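PDB 2HYT: TetR-family transcriptional regulator from Pectobacterium atrosepticum, which probably binds operator DNA through an N-terminal helix-turn-helix domain and regulates transcription, as other TetR-family proteins do. Local coordinates for residues F25-L38 with L49-A61. Numbering follows the deposited sequence.
Sequences FSERGYADTSMDDL and LYHHFGDKKGLLA
K56 runs across one face of the Y30 ring and ends on the backbone of the turn from Y30 to T33. The lysine leaves its backbone with CG opposite the N (chi1 -165°) and stays extended from there, a straight rod: K56 CE lies over one ring face, 3.8 Å from the Y30 centroid, and NZ continues as a cation-pi partner at 4.2 Å. K56 NZ then donates to Y30 O at 2.9 Å and, more weakly, to T33 O. Y30 O also accepts T33 N, which arrives from the opposite face of the carbonyl plane to NZ, so the beta turn Y30-T33 is tied both internally and to helix 56-81. Lysine suits this place because CE covers the ring face, CG and CD pass the hydroxyl end, and the charge serves the carbonyls. L60 CD2 packs against the other face of Y30, completing a sandwich, and D112 and V116 of helix 103-117 touch Y30 and L60 respectively.

Selenomethionine M35 is the knob in a hole formed by L49, Y50, K56 and L59. Its chain bends at chi2 (-80°) and chi3, which carries M35 CE to 3.7 Å from L49 CB and sets SE obliquely beside the Y50 ring in a Met-aromatic contact; a flexible, unbranched side chain can bend to fit among them. L59 CD2 reaches both M35 SE and L38 CD2, and L38 lies across L49 CD1 at about a right angle. S34 and D37 form a capping box that starts helix 35-42, while D55 OD1 caps helix 56-81 through G58 N. Together these contacts form part of the three-helix, helix-turn-helix DNA-binding domain of TetR regulators, joined here to the long helix leading into the C-terminal domain.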
ATOM      1  N   PHE A  25      -8.872   8.771 -22.040  1.00 23.09           N
ATOM      2  CA  PHE A  25      -7.717   8.135 -21.440  1.00 22.85           C
ATOM      3  C   PHE A  25      -7.740   6.625 -21.782  1.00 27.01           C
ATOM      4  O   PHE A  25      -6.676   5.985 -21.894  1.00 26.45           O
ATOM      5  CB  PHE A  25      -7.663   8.324 -19.920  1.00 23.73           C
ATOM      6  CG  PHE A  25      -7.332   9.726 -19.453  1.00 23.18           C
ATOM      7  CD1 PHE A  25      -6.479  10.567 -20.172  1.00 24.77           C
ATOM      8  CD2 PHE A  25      -7.821  10.174 -18.228  1.00 21.65           C
ATOM      9  CE1 PHE A  25      -6.143  11.835 -19.697  1.00 24.41           C
ATOM     10  CE2 PHE A  25      -7.502  11.439 -17.750  1.00 22.14           C
ATOM     11  CZ  PHE A  25      -6.671  12.274 -18.492  1.00 27.60           C
ATOM     12  N   SER A  26      -8.945   6.045 -21.920  1.00 26.68           N
ATOM     13  CA  SER A  26      -9.064   4.632 -22.274  1.00 24.69           C
ATOM     14  C   SER A  26      -8.585   4.379 -23.675  1.00 27.18           C
ATOM     15  O   SER A  26      -7.892   3.416 -23.927  1.00 30.19           O
ATOM     16  CB  SER A  26     -10.513   4.136 -22.142  1.00 27.82           C
ATOM     17  OG  SER A  26     -10.617   2.764 -22.549  1.00 33.20           O
ATOM     18  N   GLU A  27      -8.971   5.234 -24.603  1.00 27.35           N
ATOM     19  CA  GLU A  27      -8.595   5.057 -25.989  1.00 29.15           C
ATOM     20  C   GLU A  27      -7.121   5.353 -26.218  1.00 29.78           C
ATOM     21  O   GLU A  27      -6.450   4.652 -26.986  1.00 31.61           O
ATOM     22  CB  GLU A  27      -9.454   5.966 -26.895  1.00 31.40           C
ATOM     23  CG  GLU A  27     -10.870   5.452 -27.090  1.00 40.32           C
ATOM     24  N   ARG A  28      -6.609   6.390 -25.563  1.00 26.77           N
ATOM     25  CA  ARG A  28      -5.298   6.925 -25.894  1.00 25.49           C
ATOM     26  C   ARG A  28      -4.191   6.682 -24.862  1.00 24.83           C
ATOM     27  O   ARG A  28      -2.992   6.748 -25.200  1.00 28.51           O
ATOM     28  CB  ARG A  28      -5.423   8.436 -26.127  1.00 28.44           C
ATOM     29  CG  ARG A  28      -6.340   8.851 -27.276  1.00 34.48           C
ATOM     30  CD  ARG A  28      -5.734   8.366 -28.608  1.00 43.03           C
ATOM     31  NE  ARG A  28      -6.208   9.138 -29.747  1.00 40.05           N
ATOM     32  CZ  ARG A  28      -5.616  10.221 -30.244  1.00 46.72           C
ATOM     33  NH1 ARG A  28      -4.486  10.685 -29.722  1.00 51.05           N
ATOM     34  NH2 ARG A  28      -6.161  10.850 -31.280  1.00 46.05           N
ATOM     35  N   GLY A  29      -4.564   6.439 -23.608  1.00 21.91           N
ATOM     36  CA  GLY A  29      -3.602   6.341 -22.518  1.00 22.86           C
ATOM     37  C   GLY A  29      -3.461   7.636 -21.743  1.00 21.46           C
ATOM     38  O   GLY A  29      -3.467   8.712 -22.339  1.00 23.83           O
ATOM     39  N   TYR A  30      -3.321   7.529 -20.421  1.00 19.51           N
ATOM     40  CA  TYR A  30      -3.190   8.721 -19.576  1.00 20.52           C
ATOM     41  C   TYR A  30      -1.890   9.486 -19.893  1.00 21.77           C
ATOM     42  O   TYR A  30      -1.934  10.679 -20.155  1.00 19.80           O
ATOM     43  CB  TYR A  30      -3.220   8.349 -18.097  1.00 20.13           C
ATOM     44  CG  TYR A  30      -2.958   9.520 -17.178  1.00 17.79           C
ATOM     45  CD1 TYR A  30      -3.986  10.412 -16.837  1.00 20.79           C
ATOM     46  CD2 TYR A  30      -1.707   9.746 -16.631  1.00 18.09           C
ATOM     47  CE1 TYR A  30      -3.749  11.478 -16.005  1.00 19.82           C
ATOM     48  CE2 TYR A  30      -1.472  10.826 -15.803  1.00 20.65           C
ATOM     49  CZ  TYR A  30      -2.511  11.679 -15.475  1.00 22.71           C
ATOM     50  OH  TYR A  30      -2.230  12.760 -14.659  1.00 24.16           O
ATOM     51  N   ALA A  31      -0.732   8.813 -19.871  1.00 21.97           N
ATOM     52  CA  ALA A  31       0.556   9.537 -20.094  1.00 22.09           C
ATOM     53  C   ALA A  31       0.632  10.200 -21.459  1.00 20.82           C
ATOM     54  O   ALA A  31       1.253  11.259 -21.636  1.00 22.73           O
ATOM     55  CB  ALA A  31       1.728   8.598 -19.911  1.00 21.19           C
ATOM     56  N   ASP A  32      -0.031   9.546 -22.419  1.00 18.63           N
ATOM     57  CA  ASP A  32      -0.035   9.942 -23.811  1.00 20.89           C
ATOM     58  C   ASP A  32      -0.911  11.136 -24.090  1.00 23.29           C
ATOM     59  O   ASP A  32      -0.794  11.725 -25.164  1.00 26.21           O
ATOM     60  CB  ASP A  32      -0.580   8.789 -24.669  1.00 21.62           C
ATOM     61  CG  ASP A  32       0.143   7.486 -24.439  1.00 33.60           C
ATOM     62  OD1 ASP A  32      -0.024   6.904 -23.316  1.00 34.36           O
ATOM     63  OD2 ASP A  32       0.827   7.047 -25.400  1.00 27.42           O
ATOM     64  N   THR A  33      -1.786  11.487 -23.155  1.00 19.19           N
ATOM     65  CA  THR A  33      -2.836  12.491 -23.387  1.00 21.13           C
ATOM     66  C   THR A  33      -2.658  13.726 -22.535  1.00 19.26           C
ATOM     67  O   THR A  33      -2.832  13.666 -21.344  1.00 21.18           O
ATOM     68  CB  THR A  33      -4.220  11.900 -23.172  1.00 25.43           C
ATOM     69  OG1 THR A  33      -4.359  10.712 -23.976  1.00 23.63           O
ATOM     70  CG2 THR A  33      -5.275  12.920 -23.573  1.00 22.45           C
ATOM     71  N   SER A  34      -2.278  14.835 -23.143  1.00 19.94           N
ATOM     72  CA  SER A  34      -2.173  16.081 -22.430  1.00 21.01           C
ATOM     73  C   SER A  34      -3.553  16.681 -22.221  1.00 19.37           C
ATOM     74  O   SER A  34      -4.544  16.231 -22.805  1.00 19.68           O
ATOM     75  CB  SER A  34      -1.339  17.076 -23.225  1.00 22.92           C
ATOM     76  OG  SER A  34      -1.946  17.457 -24.458  1.00 23.31           O
HETATM   77  N   MSE A  35      -3.623  17.717 -21.398  1.00 19.81           N
HETATM   78  CA  MSE A  35      -4.879  18.424 -21.230  1.00 18.83           C
HETATM   79  C   MSE A  35      -5.334  19.053 -22.540  1.00 20.91           C
HETATM   80  O   MSE A  35      -6.538  19.035 -22.883  1.00 19.58           O
HETATM   81  CB  MSE A  35      -4.758  19.514 -20.164  1.00 19.82           C
HETATM   82  CG  MSE A  35      -4.419  18.976 -18.845  1.00 19.36           C
HETATM   83 SE   MSE A  35      -5.991  18.260 -17.944  0.75 21.89          SE
HETATM   84  CE  MSE A  35      -6.555  19.772 -16.896  1.00 19.42           C
ATOM     85  N   ASP A  36      -4.395  19.624 -23.289  1.00 21.30           N
ATOM     86  CA  ASP A  36      -4.735  20.147 -24.602  1.00 19.93           C
ATOM     87  C   ASP A  36      -5.183  19.050 -25.569  1.00 17.15           C
ATOM     88  O   ASP A  36      -6.047  19.296 -26.428  1.00 21.05           O
ATOM     89  CB  ASP A  36      -3.568  20.937 -25.221  1.00 22.84           C
ATOM     90  CG  ASP A  36      -3.290  22.264 -24.494  1.00 29.44           C
ATOM     91  OD1 ASP A  36      -4.047  22.682 -23.591  1.00 29.97           O
ATOM     92  OD2 ASP A  36      -2.287  22.907 -24.876  1.00 37.06           O
ATOM     93  N   ASP A  37      -4.571  17.857 -25.479  1.00 18.40           N
ATOM     94  CA  ASP A  37      -4.981  16.739 -26.342  1.00 18.33           C
ATOM     95  C   ASP A  37      -6.450  16.401 -26.049  1.00 20.54           C
ATOM     96  O   ASP A  37      -7.253  16.183 -26.974  1.00 20.22           O
ATOM     97  CB  ASP A  37      -4.146  15.482 -26.130  1.00 21.13           C
ATOM     98  CG  ASP A  37      -2.708  15.599 -26.634  1.00 28.29           C
ATOM     99  OD1 ASP A  37      -2.433  16.394 -27.568  1.00 24.83           O
ATOM    100  OD2 ASP A  37      -1.844  14.875 -26.076  1.00 23.78           O
ATOM    101  N   LEU A  38      -6.779  16.343 -24.765  1.00 19.64           N
ATOM    102  CA  LEU A  38      -8.129  15.937 -24.348  1.00 17.88           C
ATOM    103  C   LEU A  38      -9.115  16.978 -24.816  1.00 18.80           C
ATOM    104  O   LEU A  38     -10.184  16.649 -25.346  1.00 18.58           O
ATOM    105  CB  LEU A  38      -8.155  15.780 -22.828  1.00 18.46           C
ATOM    106  CG  LEU A  38      -9.410  15.268 -22.173  1.00 26.66           C
ATOM    107  CD1 LEU A  38     -10.097  14.174 -22.910  1.00 35.06           C
ATOM    108  CD2 LEU A  38      -8.956  14.832 -20.757  1.00 24.59           C
ATOM    109  N   LEU A  49     -11.241  22.209 -18.741  1.00 14.71           N
ATOM    110  CA  LEU A  49     -10.598  21.216 -17.870  1.00 15.10           C
ATOM    111  C   LEU A  49      -9.748  21.887 -16.782  1.00 16.09           C
ATOM    112  O   LEU A  49      -9.804  21.484 -15.628  1.00 16.36           O
ATOM    113  CB  LEU A  49      -9.734  20.258 -18.682  1.00 16.21           C
ATOM    114  CG  LEU A  49     -10.433  19.309 -19.644  1.00 16.05           C
ATOM    115  CD1 LEU A  49      -9.393  18.583 -20.512  1.00 18.40           C
ATOM    116  CD2 LEU A  49     -11.296  18.353 -18.882  1.00 16.84           C
ATOM    117  N   TYR A  50      -8.984  22.935 -17.130  1.00 16.21           N
ATOM    118  CA  TYR A  50      -8.237  23.637 -16.091  1.00 16.79           C
ATOM    119  C   TYR A  50      -9.174  24.297 -15.062  1.00 15.88           C
ATOM    120  O   TYR A  50      -8.938  24.260 -13.845  1.00 16.46           O
ATOM    121  CB  TYR A  50      -7.309  24.681 -16.655  1.00 18.07           C
ATOM    122  CG  TYR A  50      -6.164  24.102 -17.454  1.00 20.52           C
ATOM    123  CD1 TYR A  50      -5.274  23.220 -16.855  1.00 23.04           C
ATOM    124  CD2 TYR A  50      -5.968  24.448 -18.754  1.00 25.75           C
ATOM    125  CE1 TYR A  50      -4.214  22.694 -17.549  1.00 26.49           C
ATOM    126  CE2 TYR A  50      -4.899  23.921 -19.463  1.00 24.91           C
ATOM    127  CZ  TYR A  50      -4.052  23.041 -18.855  1.00 23.55           C
ATOM    128  OH  TYR A  50      -2.977  22.536 -19.550  1.00 28.81           O
ATOM    129  N   HIS A  51     -10.255  24.869 -15.539  1.00 16.47           N
ATOM    130  CA  HIS A  51     -11.210  25.514 -14.642  1.00 15.73           C
ATOM    131  C   HIS A  51     -11.828  24.568 -13.622  1.00 15.58           C
ATOM    132  O   HIS A  51     -11.936  24.865 -12.435  1.00 17.79           O
ATOM    133  CB  HIS A  51     -12.314  26.097 -15.499  1.00 16.36           C
ATOM    134  CG  HIS A  51     -13.365  26.805 -14.735  1.00 18.96           C
ATOM    135  ND1 HIS A  51     -13.090  27.925 -13.977  1.00 22.36           N
ATOM    136  CD2 HIS A  51     -14.708  26.636 -14.689  1.00 25.67           C
ATOM    137  CE1 HIS A  51     -14.216  28.375 -13.444  1.00 23.83           C
ATOM    138  NE2 HIS A  51     -15.212  27.624 -13.870  1.00 23.93           N
ATOM    139  N   HIS A  52     -12.184  23.362 -14.085  1.00 15.39           N
ATOM    140  CA  HIS A  52     -12.766  22.392 -13.171  1.00 14.53           C
ATOM    141  C   HIS A  52     -11.774  21.606 -12.296  1.00 17.32           C
ATOM    142  O   HIS A  52     -12.115  21.234 -11.155  1.00 17.46           O
ATOM    143  CB  HIS A  52     -13.671  21.405 -13.935  1.00 16.19           C
ATOM    144  CG  HIS A  52     -14.973  22.002 -14.345  1.00 17.42           C
ATOM    145  ND1 HIS A  52     -16.121  21.886 -13.585  1.00 18.45           N
ATOM    146  CD2 HIS A  52     -15.293  22.759 -15.409  1.00 19.59           C
ATOM    147  CE1 HIS A  52     -17.109  22.505 -14.206  1.00 19.53           C
ATOM    148  NE2 HIS A  52     -16.624  23.081 -15.291  1.00 15.09           N
ATOM    149  N   PHE A  53     -10.598  21.256 -12.835  1.00 13.61           N
ATOM    150  CA  PHE A  53      -9.706  20.319 -12.177  1.00 15.39           C
ATOM    151  C   PHE A  53      -8.331  20.887 -11.789  1.00 15.12           C
ATOM    152  O   PHE A  53      -7.603  20.242 -11.052  1.00 15.71           O
ATOM    153  CB  PHE A  53      -9.535  19.084 -13.071  1.00 15.08           C
ATOM    154  CG  PHE A  53     -10.846  18.416 -13.417  1.00 13.76           C
ATOM    155  CD1 PHE A  53     -11.527  17.669 -12.487  1.00 17.10           C
ATOM    156  CD2 PHE A  53     -11.445  18.627 -14.637  1.00 13.86           C
ATOM    157  CE1 PHE A  53     -12.748  17.093 -12.789  1.00 18.93           C
ATOM    158  CE2 PHE A  53     -12.643  18.013 -14.953  1.00 14.10           C
ATOM    159  CZ  PHE A  53     -13.319  17.294 -14.012  1.00 16.74           C
ATOM    160  N   GLY A  54      -7.974  22.062 -12.295  1.00 15.86           N
ATOM    161  CA  GLY A  54      -6.727  22.722 -11.901  1.00 16.05           C
ATOM    162  C   GLY A  54      -5.552  22.296 -12.756  1.00 15.67           C
ATOM    163  O   GLY A  54      -4.898  23.102 -13.416  1.00 18.25           O
ATOM    164  N   ASP A  55      -5.277  20.993 -12.701  1.00 14.91           N
ATOM    165  CA  ASP A  55      -4.177  20.367 -13.472  1.00 16.68           C
ATOM    166  C   ASP A  55      -4.502  18.944 -13.809  1.00 15.44           C
ATOM    167  O   ASP A  55      -5.510  18.411 -13.371  1.00 14.10           O
ATOM    168  CB  ASP A  55      -2.825  20.485 -12.716  1.00 16.02           C
ATOM    169  CG  ASP A  55      -2.813  19.838 -11.336  1.00 15.23           C
ATOM    170  OD1 ASP A  55      -3.781  19.179 -10.892  1.00 17.04           O
ATOM    171  OD2 ASP A  55      -1.743  19.977 -10.654  1.00 18.29           O
ATOM    172  N   LYS A  56      -3.616  18.309 -14.577  1.00 16.46           N
ATOM    173  CA  LYS A  56      -3.828  16.921 -14.987  1.00 14.11           C
ATOM    174  C   LYS A  56      -3.893  15.986 -13.804  1.00 15.26           C
ATOM    175  O   LYS A  56      -4.727  15.108 -13.764  1.00 15.97           O
ATOM    176  CB  LYS A  56      -2.724  16.488 -15.985  1.00 14.85           C
ATOM    177  CG  LYS A  56      -3.039  15.217 -16.753  1.00 19.67           C
ATOM    178  CD  LYS A  56      -1.871  14.869 -17.652  1.00 20.52           C
ATOM    179  CE  LYS A  56      -2.192  13.652 -18.469  1.00 20.65           C
ATOM    180  NZ  LYS A  56      -0.985  13.230 -19.177  1.00 18.86           N
ATOM    181  N   LYS A  57      -3.034  16.174 -12.816  1.00 16.17           N
ATOM    182  CA  LYS A  57      -3.071  15.329 -11.641  1.00 18.83           C
ATOM    183  C   LYS A  57      -4.407  15.427 -10.907  1.00 18.38           C
ATOM    184  O   LYS A  57      -4.939  14.461 -10.390  1.00 17.33           O
ATOM    185  CB  LYS A  57      -1.930  15.701 -10.693  1.00 20.62           C
ATOM    186  CG  LYS A  57      -0.572  15.370 -11.249  1.00 24.69           C
ATOM    187  CD  LYS A  57       0.486  15.701 -10.160  1.00 32.05           C
ATOM    188  CE  LYS A  57       1.936  15.557 -10.653  1.00 40.00           C
ATOM    189  NZ  LYS A  57       2.894  15.850  -9.518  1.00 46.71           N
ATOM    190  N   GLY A  58      -4.942  16.639 -10.864  1.00 17.50           N
ATOM    191  CA  GLY A  58      -6.243  16.871 -10.251  1.00 15.05           C
ATOM    192  C   GLY A  58      -7.375  16.107 -10.972  1.00 13.03           C
ATOM    193  O   GLY A  58      -8.291  15.548 -10.391  1.00 16.23           O
ATOM    194  N   LEU A  59      -7.304  16.136 -12.302  1.00 13.80           N
ATOM    195  CA  LEU A  59      -8.226  15.382 -13.142  1.00 12.94           C
ATOM    196  C   LEU A  59      -8.091  13.889 -12.849  1.00 15.35           C
ATOM    197  O   LEU A  59      -9.096  13.183 -12.623  1.00 16.84           O
ATOM    198  CB  LEU A  59      -7.972  15.696 -14.600  1.00 12.74           C
ATOM    199  CG  LEU A  59      -8.850  14.934 -15.602  1.00 15.04           C
ATOM    200  CD1 LEU A  59     -10.363  14.989 -15.286  1.00 16.74           C
ATOM    201  CD2 LEU A  59      -8.515  15.459 -17.064  1.00 14.51           C
ATOM    202  N   LEU A  60      -6.848  13.410 -12.852  1.00 16.07           N
ATOM    203  CA  LEU A  60      -6.604  12.002 -12.550  1.00 15.51           C
ATOM    204  C   LEU A  60      -7.210  11.625 -11.184  1.00 15.20           C
ATOM    205  O   LEU A  60      -7.878  10.588 -11.052  1.00 16.82           O
ATOM    206  CB  LEU A  60      -5.125  11.651 -12.564  1.00 16.51           C
ATOM    207  CG  LEU A  60      -4.797  10.175 -12.301  1.00 18.42           C
ATOM    208  CD1 LEU A  60      -5.409   9.221 -13.336  1.00 20.87           C
ATOM    209  CD2 LEU A  60      -3.264   9.994 -12.163  1.00 19.78           C
ATOM    210  N   ALA A  61      -6.999  12.451 -10.161  1.00 15.93           N
ATOM    211  CA  ALA A  61      -7.558  12.149  -8.834  1.00 17.26           C
ATOM    212  C   ALA A  61      -9.063  12.047  -8.878  1.00 17.44           C
ATOM    213  O   ALA A  61      -9.680  11.134  -8.272  1.00 18.45           O
ATOM    214  CB  ALA A  61      -7.084  13.178  -7.800  1.00 18.66           C
TER
HETATM  215  O   HOH W   1      -2.202  23.496 -21.661  1.00 50.87           O